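Local coordinates for protein benzoylformate Decarboxylase (PDB 4K9Q) that probably decarboxylates benzoylformate to benzaldehyde, using bound thiamine diphosphate and a magnesium ion, at residues A[285-299]-A[306-318]. Numbering follows the deposited sequence. Where two conformers were deposited one is given.
Sequences FIPEGSTLLQVSDDP and VVGDSLVSDSKLF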
loop_
_atom_site.group_PDB
_atom_site.type_symbol
_atom_site.label_atom_id
_atom_site.label_comp_id
_atom_site.label_asym_id
_atom_site.label_seq_id
_atom_site.Cartn_x
_atom_site.Cartn_y
_atom_site.Cartn_z
ATOM N N PHE A 285 -6.977 -25.806 20.858
ATOM C CA PHE A 285 -6.272 -24.656 21.439
ATOM C C PHE A 285 -6.161 -24.751 22.966
ATOM O O PHE A 285 -5.119 -24.451 23.534
ATOM C CB PHE A 285 -6.932 -23.334 21.035
ATOM C CG PHE A 285 -7.050 -23.148 19.552
ATOM C CD1 PHE A 285 -5.925 -23.124 18.750
ATOM C CD2 PHE A 285 -8.292 -22.993 18.958
ATOM C CE1 PHE A 285 -6.039 -22.960 17.381
ATOM C CE2 PHE A 285 -8.402 -22.827 17.590
ATOM C CZ PHE A 285 -7.275 -22.800 16.805
ATOM N N ILE A 286 -7.246 -25.147 23.626
ATOM C CA ILE A 286 -7.229 -25.343 25.070
ATOM C C ILE A 286 -7.994 -26.617 25.389
ATOM O O ILE A 286 -8.787 -27.075 24.567
ATOM C CB ILE A 286 -7.855 -24.140 25.827
ATOM C CG1 ILE A 286 -9.287 -23.882 25.357
ATOM C CG2 ILE A 286 -6.994 -22.876 25.653
ATOM C CD1 ILE A 286 -9.983 -22.777 26.134
ATOM N N PRO A 287 -7.750 -27.199 26.572
ATOM C CA PRO A 287 -8.371 -28.488 26.907
ATOM C C PRO A 287 -9.889 -28.439 26.829
ATOM O O PRO A 287 -10.503 -27.434 27.201
ATOM C CB PRO A 287 -7.925 -28.725 28.351
ATOM C CG PRO A 287 -6.666 -27.946 28.492
ATOM C CD PRO A 287 -6.877 -26.712 27.652
ATOM N N GLU A 288 -10.485 -29.519 26.335
ATOM C CA GLU A 288 -11.935 -29.629 26.298
ATOM C C GLU A 288 -12.493 -29.282 27.678
ATOM O O GLU A 288 -11.976 -29.738 28.700
ATOM C CB GLU A 288 -12.344 -31.056 25.911
ATOM C CG GLU A 288 -13.686 -31.157 25.203
ATOM C CD GLU A 288 -13.552 -31.100 23.691
ATOM O OE1 GLU A 288 -13.094 -32.100 23.097
ATOM O OE2 GLU A 288 -13.901 -30.058 23.093
ATOM N N GLY A 289 -13.534 -28.458 27.710
ATOM C CA GLY A 289 -14.162 -28.106 28.969
ATOM C C GLY A 289 -13.627 -26.830 29.593
ATOM O O GLY A 289 -14.311 -26.208 30.405
ATOM N N SER A 290 -12.409 -26.440 29.218
ATOM C CA SER A 290 -11.832 -25.208 29.747
ATOM C C SER A 290 -12.277 -23.991 28.943
ATOM O O SER A 290 -12.864 -24.116 27.860
ATOM C CB SER A 290 -10.303 -25.286 29.787
ATOM O OG SER A 290 -9.763 -25.399 28.484
ATOM N N THR A 291 -12.023 -22.814 29.499
ATOM C CA THR A 291 -12.271 -21.551 28.807
ATOM C C THR A 291 -11.060 -20.675 29.084
ATOM O O THR A 291 -10.259 -20.984 29.972
ATOM C CB THR A 291 -13.550 -20.843 29.281
ATOM O OG1 THR A 291 -13.404 -20.438 30.647
ATOM C CG2 THR A 291 -14.761 -21.774 29.139
ATOM N N LEU A 292 -10.917 -19.595 28.327
ATOM C CA LEU A 292 -9.718 -18.766 28.414
ATOM C C LEU A 292 -10.032 -17.275 28.529
ATOM O O LEU A 292 -10.964 -16.773 27.889
ATOM C CB LEU A 292 -8.820 -19.032 27.196
ATOM C CG LEU A 292 -7.497 -18.267 27.062
ATOM C CD1 LEU A 292 -6.423 -19.124 26.362
ATOM C CD2 LEU A 292 -7.724 -16.967 26.308
ATOM N N LEU A 293 -9.237 -16.578 29.344
ATOM C CA LEU A 293 -9.262 -15.119 29.399
ATOM C C LEU A 293 -7.926 -14.613 28.867
ATOM O O LEU A 293 -6.889 -15.240 29.112
ATOM C CB LEU A 293 -9.443 -14.625 30.836
ATOM C CG LEU A 293 -10.656 -15.178 31.583
ATOM C CD1 LEU A 293 -10.664 -14.691 33.019
ATOM C CD2 LEU A 293 -11.926 -14.774 30.872
ATOM N N GLN A 294 -7.953 -13.487 28.152
ATOM C CA GLN A 294 -6.733 -12.869 27.615
ATOM C C GLN A 294 -6.678 -11.372 27.931
ATOM O O GLN A 294 -7.663 -10.668 27.745
ATOM C CB GLN A 294 -6.668 -13.038 26.089
ATOM C CG GLN A 294 -5.376 -12.467 25.480
ATOM C CD GLN A 294 -5.387 -12.427 23.962
ATOM O OE1 GLN A 294 -6.424 -12.625 23.330
ATOM N NE2 GLN A 294 -4.220 -12.181 23.367
ATOM N N VAL A 295 -5.523 -10.892 28.390
ATOM C CA VAL A 295 -5.250 -9.455 28.507
ATOM C C VAL A 295 -4.013 -9.162 27.668
ATOM O O VAL A 295 -2.998 -9.850 27.814
ATOM C CB VAL A 295 -4.941 -9.057 29.971
ATOM C CG1 VAL A 295 -4.431 -7.610 30.061
ATOM C CG2 VAL A 295 -6.165 -9.261 30.857
ATOM N N SER A 296 -4.105 -8.189 26.766
ATOM C CA SER A 296 -2.944 -7.736 26.002
ATOM C C SER A 296 -3.020 -6.224 25.907
ATOM O O SER A 296 -4.116 -5.660 25.934
ATOM C CB SER A 296 -2.933 -8.349 24.597
ATOM O OG SER A 296 -1.883 -7.803 23.807
ATOM N N ASP A 297 -1.875 -5.558 25.782
ATOM C CA ASP A 297 -1.900 -4.111 25.615
ATOM C C ASP A 297 -2.067 -3.706 24.141
ATOM O O ASP A 297 -2.145 -2.528 23.816
ATOM C CB ASP A 297 -0.676 -3.450 26.265
ATOM C CG ASP A 297 0.632 -3.834 25.594
ATOM O OD1 ASP A 297 0.645 -3.998 24.349
ATOM O OD2 ASP A 297 1.650 -3.953 26.318
ATOM N N ASP A 298 -2.150 -4.706 23.267
ATOM C CA ASP A 298 -2.181 -4.501 21.821
ATOM C C ASP A 298 -3.487 -5.038 21.224
ATOM O O ASP A 298 -3.690 -6.249 21.173
ATOM C CB ASP A 298 -0.993 -5.258 21.214
ATOM C CG ASP A 298 -0.860 -5.067 19.714
ATOM O OD1 ASP A 298 -1.712 -4.394 19.095
ATOM O OD2 ASP A 298 0.122 -5.609 19.151
ATOM N N PRO A 299 -4.378 -4.141 20.773
ATOM C CA PRO A 299 -5.645 -4.603 20.187
ATOM C C PRO A 299 -5.432 -5.573 19.011
ATOM O O PRO A 299 -6.307 -6.386 18.717
ATOM C CB PRO A 299 -6.310 -3.302 19.715
ATOM C CG PRO A 299 -5.708 -2.231 20.576
ATOM C CD PRO A 299 -4.263 -2.668 20.758
ATOM N N VAL A 306 -6.791 -17.119 19.024
ATOM C CA VAL A 306 -7.434 -18.342 18.535
ATOM C C VAL A 306 -8.679 -18.705 19.350
ATOM O O VAL A 306 -9.565 -19.415 18.870
ATOM C CB VAL A 306 -6.454 -19.538 18.516
ATOM C CG1 VAL A 306 -5.363 -19.334 17.461
ATOM C CG2 VAL A 306 -5.825 -19.743 19.883
ATOM N N VAL A 307 -8.747 -18.202 20.579
ATOM C CA VAL A 307 -9.814 -18.581 21.494
ATOM C C VAL A 307 -9.912 -17.549 22.610
ATOM O O VAL A 307 -8.941 -16.836 22.889
ATOM C CB VAL A 307 -9.520 -19.969 22.126
ATOM C CG1 VAL A 307 -8.356 -19.879 23.117
ATOM C CG2 VAL A 307 -10.758 -20.542 22.801
ATOM N N GLY A 308 -11.087 -17.456 23.236
ATOM C CA GLY A 308 -11.183 -16.796 24.528
ATOM C C GLY A 308 -11.945 -15.487 24.601
ATOM O O GLY A 308 -12.391 -14.940 23.583
ATOM N N ASP A 309 -12.110 -15.005 25.829
ATOM C CA ASP A 309 -12.644 -13.667 26.077
ATOM C C ASP A 309 -11.481 -12.754 26.443
ATOM O O ASP A 309 -10.692 -13.060 27.346
ATOM C CB ASP A 309 -13.668 -13.704 27.213
ATOM C CG ASP A 309 -14.794 -14.691 26.947
ATOM O OD1 ASP A 309 -15.448 -14.584 25.890
ATOM O OD2 ASP A 309 -15.009 -15.591 27.785
ATOM N N SER A 310 -11.367 -11.634 25.740
ATOM C CA SER A 310 -10.218 -10.757 25.912
ATOM C C SER A 310 -10.595 -9.349 26.346
ATOM O O SER A 310 -11.744 -8.921 26.213
ATOM C CB SER A 310 -9.434 -10.670 24.598
ATOM O OG SER A 310 -10.247 -10.112 23.575
ATOM N N LEU A 311 -9.608 -8.640 26.878
ATOM C CA LEU A 311 -9.699 -7.191 27.033
ATOM C C LEU A 311 -8.347 -6.562 26.704
ATOM O O LEU A 311 -7.301 -7.220 26.814
ATOM C CB LEU A 311 -10.163 -6.806 28.448
ATOM C CG LEU A 311 -9.282 -7.140 29.654
ATOM C CD1 LEU A 311 -8.178 -6.105 29.834
ATOM C CD2 LEU A 311 -10.120 -7.213 30.918
ATOM N N VAL A 312 -8.368 -5.300 26.280
ATOM C CA VAL A 312 -7.128 -4.579 25.996
ATOM C C VAL A 312 -6.743 -3.732 27.201
ATOM O O VAL A 312 -7.554 -2.939 27.704
ATOM C CB VAL A 312 -7.249 -3.686 24.740
ATOM C CG1 VAL A 312 -5.876 -3.139 24.335
ATOM C CG2 VAL A 312 -7.871 -4.458 23.591
ATOM N N SER A 313 -5.509 -3.900 27.666
ATOM C CA SER A 313 -5.015 -3.158 28.817
ATOM C C SER A 313 -3.512 -3.304 28.968
ATOM O O SER A 313 -2.945 -4.359 28.670
ATOM C CB SER A 313 -5.673 -3.669 30.104
ATOM O OG SER A 313 -5.192 -2.971 31.231
ATOM N N ASP A 314 -2.880 -2.245 29.456
ATOM C CA ASP A 314 -1.538 -2.351 30.009
ATOM C C ASP A 314 -1.538 -3.465 31.057
ATOM O O ASP A 314 -2.467 -3.571 31.863
ATOM C CB ASP A 314 -1.142 -1.030 30.669
ATOM C CG ASP A 314 0.259 -1.056 31.230
ATOM O OD1 ASP A 314 1.207 -0.778 30.460
ATOM O OD2 ASP A 314 0.419 -1.337 32.440
ATOM N N SER A 315 -0.509 -4.304 31.054
ATOM C CA SER A 315 -0.470 -5.428 31.981
ATOM C C SER A 315 -0.442 -4.982 33.440
ATOM O O SER A 315 -1.114 -5.566 34.291
ATOM C CB SER A 315 0.752 -6.308 31.706
ATOM O OG SER A 315 0.454 -7.250 30.691
ATOM N N LYS A 316 0.352 -3.960 33.728
ATOM C CA LYS A 316 0.470 -3.488 35.102
ATOM C C LYS A 316 -0.872 -2.957 35.603
ATOM O O LYS A 316 -1.326 -3.317 36.697
ATOM C CB LYS A 316 1.560 -2.421 35.231
ATOM C CG LYS A 316 1.947 -2.152 36.677
ATOM C CD LYS A 316 3.111 -1.196 36.790
ATOM C CE LYS A 316 3.475 -0.992 38.255
ATOM N NZ LYS A 316 4.491 0.074 38.434
ATOM N N LEU A 317 -1.509 -2.114 34.800
ATOM C CA LEU A 317 -2.793 -1.541 35.182
ATOM C C LEU A 317 -3.833 -2.639 35.413
ATOM O O LEU A 317 -4.597 -2.578 36.378
ATOM C CB LEU A 317 -3.275 -0.546 34.137
ATOM C CG LEU A 317 -2.366 0.679 34.045
ATOM C CD1 LEU A 317 -2.931 1.696 33.080
ATOM C CD2 LEU A 317 -2.190 1.300 35.414
ATOM N N PHE A 318 -3.853 -3.653 34.551
ATOM C CA PHE A 318 -4.788 -4.756 34.762
ATOM C C PHE A 318 -4.500 -5.535 36.041
ATOM O O PHE A 318 -5.406 -5.812 36.815
ATOM C CB PHE A 318 -4.815 -5.747 33.603
ATOM C CG PHE A 318 -5.661 -6.951 33.900
ATOM C CD1 PHE A 318 -7.042 -6.898 33.739
ATOM C CD2 PHE A 318 -5.088 -8.108 34.407
ATOM C CE1 PHE A 318 -7.832 -8.003 34.043
ATOM C CE2 PHE A 318 -5.866 -9.205 34.716
ATOM C CZ PHE A 318 -7.237 -9.154 34.532
HETATM O O HOH W 1 -13.729 -17.711 27.739
HETATM O O HOH W 2 -8.859 -14.034 23.519
HETATM O O HOH W 3 1.433 -3.850 29.071
#
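F285 offers one ring face to V306. V306 CB lies 3.5 Å from the ring centroid, 8° off the normal, a CH-pi contact. I286 CD1 and L292 CD1 then pack on the two methyls of V307. From L293 to S296 the two segments pair as parallel strands. Strand 309-312 is the last of the central domain's sheet within this chain; its S310 makes backbone bonds to a second subunit. L292 O accepts from D309 N at 2.9 Å. Q294 N gives to D309 O, and Q294 O receives L311 N at 2.9 Å. The extended Q294 side chain, CG anti to the backbone N (chi1 -177°), lays OE1 over S310 CB; its NE2 bonds to A272 O. V295, on the other face, sends CG2 onto F318, 3.6 Å from the ring centroid and almost on its normal. V295 CG2 also meets L311 CD1. The bond from S296 N to L311 O is weak, but S313 N reaches S296 O at 2.8 Å. Beyond the strand, P299 CG touches V312 CG1. Helix 299-303 links the strands as a beta-alpha-beta unit. Backbone bonds thus fix the strand register, while apolar contacts tie in the flanking loop and helix 315-323.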